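Long-range contacts in sensor protein (Bacteroides thetaiotaomicron, PDB 2X7X), which binds fructose through this periplasmic domain of a hybrid two-component sensor, whose cytoplasmic part probably acts as a histidine kinase that controls transcription: residues Ile131-Thr135 with Glu178-Met182; Leu183-Ile189 with Ala210-Met216. The contacts are given in a common frame with arbitrary orientation. Numbering follows the deposited sequence.

Interaction 1: residues Ile131-Thr135 with Glu178-Met182; sequences IVELT and EMDSM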
loop_
_atom_site.group_PDB
_atom_site.type_symbol
_atom_site.label_atom_id
_atom_site.label_comp_id
_atom_site.label_asym_id
_atom_site.label_seq_id
_atom_site.Cartn_x
_atom_site.Cartn_y
_atom_site.Cartn_z
ATOM N N ILE A 131 6.134 30.571 -5.922
ATOM C CA ILE A 131 6.382 29.524 -4.936
ATOM C C ILE A 131 7.159 30.102 -3.756
ATOM O O ILE A 131 8.073 30.921 -3.950
ATOM C CB ILE A 131 7.239 28.358 -5.522
ATOM C CG1 ILE A 131 6.706 27.898 -6.874
ATOM C CG2 ILE A 131 7.323 27.182 -4.540
ATOM C CD1 ILE A 131 7.566 26.795 -7.526
ATOM N N VAL A 132 6.801 29.684 -2.544
ATOM C CA VAL A 132 7.664 29.910 -1.391
ATOM C C VAL A 132 8.220 28.560 -0.910
ATOM O O VAL A 132 7.516 27.541 -0.995
ATOM C CB VAL A 132 6.961 30.723 -0.259
ATOM C CG1 VAL A 132 6.621 32.116 -0.747
ATOM C CG2 VAL A 132 5.693 30.037 0.246
ATOM N N GLU A 133 9.474 28.557 -0.436
ATOM C CA GLU A 133 10.170 27.348 0.033
ATOM C C GLU A 133 10.497 27.435 1.507
ATOM O O GLU A 133 11.022 28.432 1.971
ATOM C CB GLU A 133 11.469 27.120 -0.745
ATOM C CG GLU A 133 12.157 25.779 -0.468
ATOM C CD GLU A 133 13.439 25.554 -1.277
ATOM O OE1 GLU A 133 14.073 26.537 -1.711
ATOM O OE2 GLU A 133 13.846 24.387 -1.459
ATOM N N LEU A 134 10.187 26.373 2.240
ATOM C CA LEU A 134 10.532 26.256 3.647
ATOM C C LEU A 134 11.433 25.030 3.819
ATOM O O LEU A 134 11.000 23.885 3.703
ATOM C CB LEU A 134 9.255 26.178 4.496
ATOM C CG LEU A 134 8.340 27.422 4.462
ATOM C CD1 LEU A 134 6.894 27.116 4.825
ATOM C CD2 LEU A 134 8.851 28.530 5.363
ATOM N N THR A 135 12.704 25.279 4.082
ATOM C CA THR A 135 13.720 24.223 4.027
ATOM C C THR A 135 13.960 23.540 5.372
ATOM O O THR A 135 13.633 24.077 6.430
ATOM C CB THR A 135 15.082 24.788 3.509
ATOM O OG1 THR A 135 15.803 25.423 4.575
ATOM C CG2 THR A 135 14.853 25.805 2.417
ATOM N N GLU A 178 7.690 31.561 9.927
ATOM C CA GLU A 178 8.234 31.973 8.627
ATOM C C GLU A 178 7.136 32.159 7.573
ATOM O O GLU A 178 7.155 33.148 6.831
ATOM C CB GLU A 178 9.318 31.009 8.165
ATOM C CG GLU A 178 10.571 31.109 8.991
ATOM C CD GLU A 178 11.378 29.834 8.977
ATOM O OE1 GLU A 178 10.979 28.883 8.267
ATOM O OE2 GLU A 178 12.414 29.772 9.681
ATOM N N MET A 179 6.164 31.240 7.534
ATOM C CA MET A 179 5.036 31.367 6.605
ATOM C C MET A 179 4.207 32.634 6.879
ATOM O O MET A 179 3.703 33.260 5.937
ATOM C CB MET A 179 4.153 30.119 6.628
ATOM C CG MET A 179 3.113 30.061 5.530
ATOM S SD MET A 179 3.804 29.996 3.847
ATOM C CE MET A 179 2.391 30.550 2.893
ATOM N N ASP A 180 4.068 32.999 8.160
ATOM C CA ASP A 180 3.396 34.228 8.560
ATOM C C ASP A 180 4.068 35.394 7.904
ATOM O O ASP A 180 3.416 36.236 7.302
ATOM C CB ASP A 180 3.495 34.439 10.057
ATOM C CG ASP A 180 2.301 33.928 10.804
ATOM O OD1 ASP A 180 1.415 33.291 10.204
ATOM O OD2 ASP A 180 2.250 34.162 12.019
ATOM N N SER A 181 5.388 35.441 8.023
ATOM C CA SER A 181 6.158 36.521 7.438
ATOM C C SER A 181 5.969 36.570 5.915
ATOM O O SER A 181 5.842 37.650 5.346
ATOM C CB SER A 181 7.636 36.393 7.824
ATOM O OG SER A 181 8.413 37.393 7.190
ATOM N N MET A 182 5.927 35.408 5.268
ATOM C CA MET A 182 5.766 35.349 3.814
ATOM C C MET A 182 4.386 35.832 3.338
ATOM O O MET A 182 4.293 36.598 2.367
ATOM C CB MET A 182 6.080 33.952 3.281
ATOM C CG MET A 182 7.540 33.580 3.371
ATOM S SD MET A 182 7.823 31.813 3.162
ATOM C CE MET A 182 9.607 31.760 3.133
#
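Helix 172-185 packs on one face of the sheet that holds strand 128-135, and its segment 178-182 runs nearly antiparallel to Ile131-Thr135: the axes make an angle of 160° and approach to 10.1 Å. Glu178 opens the contact over the C-terminal end of the strand. Its CA-to-CB bond points toward the strand, and OE1 comes to 3.6 Å from Leu134 CD2, a van der Waals contact with a methyl group. Met179, one residue on, leaves the helix sideways, yet its sulfur reaches two strand residues: SD is 4.1 Å from Val132 CG2 and 4.3 Å from Leu134 CD1. Its flank also meets Val192 of the neighbouring strand 191-194 and Ala206 of helix 199-209. One turn after Glu178, and joined to it by the helical hydrogen bond from Met182 N to Glu178 O (3.0 Å), Met182 again faces the sheet. Its extended side chain reaches obliquely in between Val132 and Leu134, with SD 3.7 Å from Val132 CB and CE 4.0 Å from Leu134 CD2 and 3.8 Å from the backbone oxygen Glu133 O. Val132 and Leu134 point toward the helix, whereas Glu133 between them points away and hydrogen-bonds His147 and His195. This is the helix-on-sheet packing of a periplasmic binding protein lobe, formed by the crossover from strand 159-167 to strand 191-194. No hydrogen bond links the two segments; two flexible methionines fitted against branched Val132 and Leu134 imply cohesion by apolar burial and shape.

Interaction 2: residues Leu183-Ile189 with Ala210-Met216; sequences LRRHPKI and AGREKEM. With K (potassium ion), chain F.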
loop_
_atom_site.group_PDB
_atom_site.type_symbol
_atom_site.label_atom_id
_atom_site.label_comp_id
_atom_site.label_asym_id
_atom_site.label_seq_id
_atom_site.Cartn_x
_atom_site.Cartn_y
_atom_site.Cartn_z
ATOM N N LEU A 183 3.327 35.402 4.027
ATOM C CA LEU A 183 1.966 35.850 3.716
ATOM C C LEU A 183 1.842 37.375 3.812
ATOM O O LEU A 183 1.325 38.033 2.900
ATOM C CB LEU A 183 0.947 35.175 4.643
ATOM C CG LEU A 183 0.783 33.656 4.557
ATOM C CD1 LEU A 183 0.269 33.077 5.878
ATOM C CD2 LEU A 183 -0.123 33.280 3.386
ATOM N N ARG A 184 2.334 37.923 4.920
ATOM C CA ARG A 184 2.307 39.347 5.178
ATOM C C ARG A 184 2.990 40.134 4.043
ATOM O O ARG A 184 2.502 41.201 3.639
ATOM C CB ARG A 184 3.014 39.606 6.499
ATOM C CG ARG A 184 2.665 40.907 7.224
ATOM C CD ARG A 184 3.511 41.053 8.514
ATOM N NE ARG A 184 3.406 39.872 9.401
ATOM C CZ ARG A 184 4.426 39.099 9.806
ATOM N NH1 ARG A 184 5.676 39.367 9.432
ATOM N NH2 ARG A 184 4.191 38.059 10.607
ATOM N N ARG A 185 4.090 39.590 3.518
ATOM C CA ARG A 185 4.943 40.299 2.549
ATOM C C ARG A 185 4.662 39.965 1.081
ATOM O O ARG A 185 5.189 40.616 0.182
ATOM C CB ARG A 185 6.440 40.089 2.882
ATOM C CG ARG A 185 6.859 40.752 4.211
ATOM C CD ARG A 185 8.344 40.670 4.513
ATOM N NE ARG A 185 8.714 39.320 4.903
ATOM C CZ ARG A 185 9.289 38.441 4.087
ATOM N NH1 ARG A 185 9.575 38.783 2.834
ATOM N NH2 ARG A 185 9.578 37.217 4.525
ATOM N N HIS A 186 3.835 38.951 0.847
ATOM C CA HIS A 186 3.567 38.475 -0.506
ATOM C C HIS A 186 2.075 38.187 -0.722
ATOM O O HIS A 186 1.574 37.144 -0.285
ATOM C CB HIS A 186 4.415 37.226 -0.821
ATOM C CG HIS A 186 5.891 37.441 -0.682
ATOM N ND1 HIS A 186 6.604 38.283 -1.513
ATOM C CD2 HIS A 186 6.788 36.930 0.193
ATOM C CE1 HIS A 186 7.877 38.277 -1.155
ATOM N NE2 HIS A 186 8.014 37.466 -0.122
ATOM N N PRO A 187 1.356 39.114 -1.392
ATOM C CA PRO A 187 -0.093 38.939 -1.660
ATOM C C PRO A 187 -0.439 37.797 -2.623
ATOM O O PRO A 187 -1.555 37.281 -2.588
ATOM C CB PRO A 187 -0.509 40.284 -2.271
ATOM C CG PRO A 187 0.757 40.881 -2.799
ATOM C CD PRO A 187 1.837 40.436 -1.837
ATOM N N LYS A 188 0.500 37.418 -3.484
ATOM C CA LYS A 188 0.247 36.352 -4.433
ATOM C C LYS A 188 1.224 35.192 -4.211
ATOM O O LYS A 188 2.405 35.273 -4.586
ATOM C CB LYS A 188 0.307 36.867 -5.878
ATOM C CG LYS A 188 -0.542 36.044 -6.847
ATOM C CD LYS A 188 0.068 35.969 -8.267
ATOM C CE LYS A 188 -0.785 35.061 -9.199
ATOM N NZ LYS A 188 0.057 34.217 -10.121
ATOM N N ILE A 189 0.724 34.133 -3.572
ATOM C CA ILE A 189 1.458 32.890 -3.409
ATOM C C ILE A 189 0.630 31.709 -3.950
ATOM O O ILE A 189 -0.488 31.459 -3.510
ATOM C CB ILE A 189 1.873 32.646 -1.920
ATOM C CG1 ILE A 189 2.747 33.800 -1.391
ATOM C CG2 ILE A 189 2.614 31.311 -1.781
ATOM C CD1 ILE A 189 2.902 33.817 0.141
ATOM N N ALA A 210 -4.885 32.965 8.014
ATOM C CA ALA A 210 -4.888 34.241 7.309
ATOM C C ALA A 210 -6.005 34.277 6.254
ATOM O O ALA A 210 -6.091 35.220 5.455
ATOM C CB ALA A 210 -3.517 34.529 6.699
ATOM N N GLY A 211 -6.863 33.251 6.289
ATOM C CA GLY A 211 -7.919 33.045 5.303
ATOM C C GLY A 211 -7.411 32.865 3.885
ATOM O O GLY A 211 -8.077 33.276 2.948
ATOM N N ARG A 212 -6.245 32.243 3.701
ATOM C CA ARG A 212 -5.644 32.156 2.359
ATOM C C ARG A 212 -5.204 30.771 1.889
ATOM O O ARG A 212 -4.538 30.665 0.874
ATOM C CB ARG A 212 -4.446 33.102 2.262
ATOM C CG ARG A 212 -4.792 34.566 2.166
ATOM C CD ARG A 212 -3.542 35.393 2.249
ATOM N NE ARG A 212 -2.656 35.205 1.098
ATOM C CZ ARG A 212 -1.468 35.801 0.953
ATOM N NH1 ARG A 212 -1.008 36.619 1.894
ATOM N NH2 ARG A 212 -0.728 35.573 -0.130
ATOM N N GLU A 213 -5.573 29.720 2.612
ATOM C CA GLU A 213 -5.149 28.362 2.281
ATOM C C GLU A 213 -5.747 27.784 0.993
ATOM O O GLU A 213 -5.275 26.750 0.494
ATOM C CB GLU A 213 -5.437 27.407 3.446
ATOM C CG GLU A 213 -6.858 26.788 3.441
ATOM C CD GLU A 213 -7.963 27.762 3.861
ATOM O OE1 GLU A 213 -7.656 28.938 4.199
ATOM O OE2 GLU A 213 -9.141 27.331 3.865
ATOM N N LYS A 214 -6.784 28.414 0.458
ATOM C CA LYS A 214 -7.357 27.957 -0.815
ATOM C C LYS A 214 -6.707 28.644 -2.028
ATOM O O LYS A 214 -7.045 28.358 -3.167
ATOM C CB LYS A 214 -8.886 28.093 -0.816
ATOM C CG LYS A 214 -9.559 27.170 0.192
ATOM C CD LYS A 214 -11.080 27.387 0.308
ATOM C CE LYS A 214 -11.682 26.338 1.260
ATOM N NZ LYS A 214 -13.139 26.065 1.028
ATOM N N GLU A 215 -5.751 29.525 -1.773
ATOM C CA GLU A 215 -5.086 30.260 -2.856
ATOM C C GLU A 215 -3.839 29.564 -3.369
ATOM O O GLU A 215 -3.215 30.044 -4.305
ATOM C CB GLU A 215 -4.686 31.664 -2.390
ATOM C CG GLU A 215 -5.839 32.573 -1.989
ATOM C CD GLU A 215 -5.360 33.921 -1.470
ATOM O OE1 GLU A 215 -4.150 34.084 -1.169
ATOM O OE2 GLU A 215 -6.205 34.833 -1.369
ATOM N N MET A 216 -3.470 28.451 -2.743
ATOM C CA MET A 216 -2.172 27.828 -2.968
ATOM C C MET A 216 -2.215 26.333 -2.698
ATOM O O MET A 216 -3.060 25.853 -1.938
ATOM C CB MET A 216 -1.101 28.492 -2.090
ATOM C CG MET A 216 -1.350 28.386 -0.589
ATOM S SD MET A 216 -0.278 29.447 0.397
ATOM C CE MET A 216 -1.113 31.038 0.239
HETATM K K K F . -5.061 24.299 -0.689
HETATM O O HOH W 1 -6.683 21.349 -0.350
#
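A single arginine side chain ties up the carbonyls at the end of a helix: Arg212 NH1 donates to Leu183 O at 2.9 Å, and Arg212 NH2 donates to His186 O at 2.8 Å, nearly straight at 168°. A second bond, from Arg212 NH1 to His186 O at 3.4 Å, is weak. Leu183 O lies in the last turn of helix 172-185, and His186 is the first residue to leave helical angles. The guanidinium is held from behind by a salt bridge, Arg212 NE to Glu215 OE1 at 2.9 Å, across the type I turn Arg212-Glu215. Leu183 CD2 lies over one of its faces. In the periplasmic binding protein fold these are two neighbouring helix-to-strand connections, leading into the parallel strands 191-194 and 217-220; the second starts with a Schellman motif that ends helix 199-209 at Gly211, whose phi is positive. Beneath the polar network, Met216 CE packs 4.0 Å from both Leu183 CD2 and Ile189 CB, while Leu183 CD1 meets Ala210 CB at 4.1 Å. Around the same turn the backbone binds a potassium ion, through Glu213 O at 2.7 Å and Met216 O at 2.8 Å.

In the fold
Interactions 1 and 2 follow one another along the chain and share helix 172-185: 178-182 packs on strand 128-135, then 183-189 leaves the helix and meets the loop between helix 199-209 and strand 217-220. Their centres are 10 Å apart, and they touch directly, Met179 CE lying 3.8 Å from Met216 SD and Val132 CG2 3.9 Å from Ile189 CG2. Both belong to the lobe built on the mixed sheet. Interaction 1 is buried within it, with Leu134 about 12 Å from the bound fructose between side chain and sugar; interaction 2 is partly buried, farther from the chain's centre. One continuous apolar layer thus runs from the sheet to the loops at the lobe's outer end.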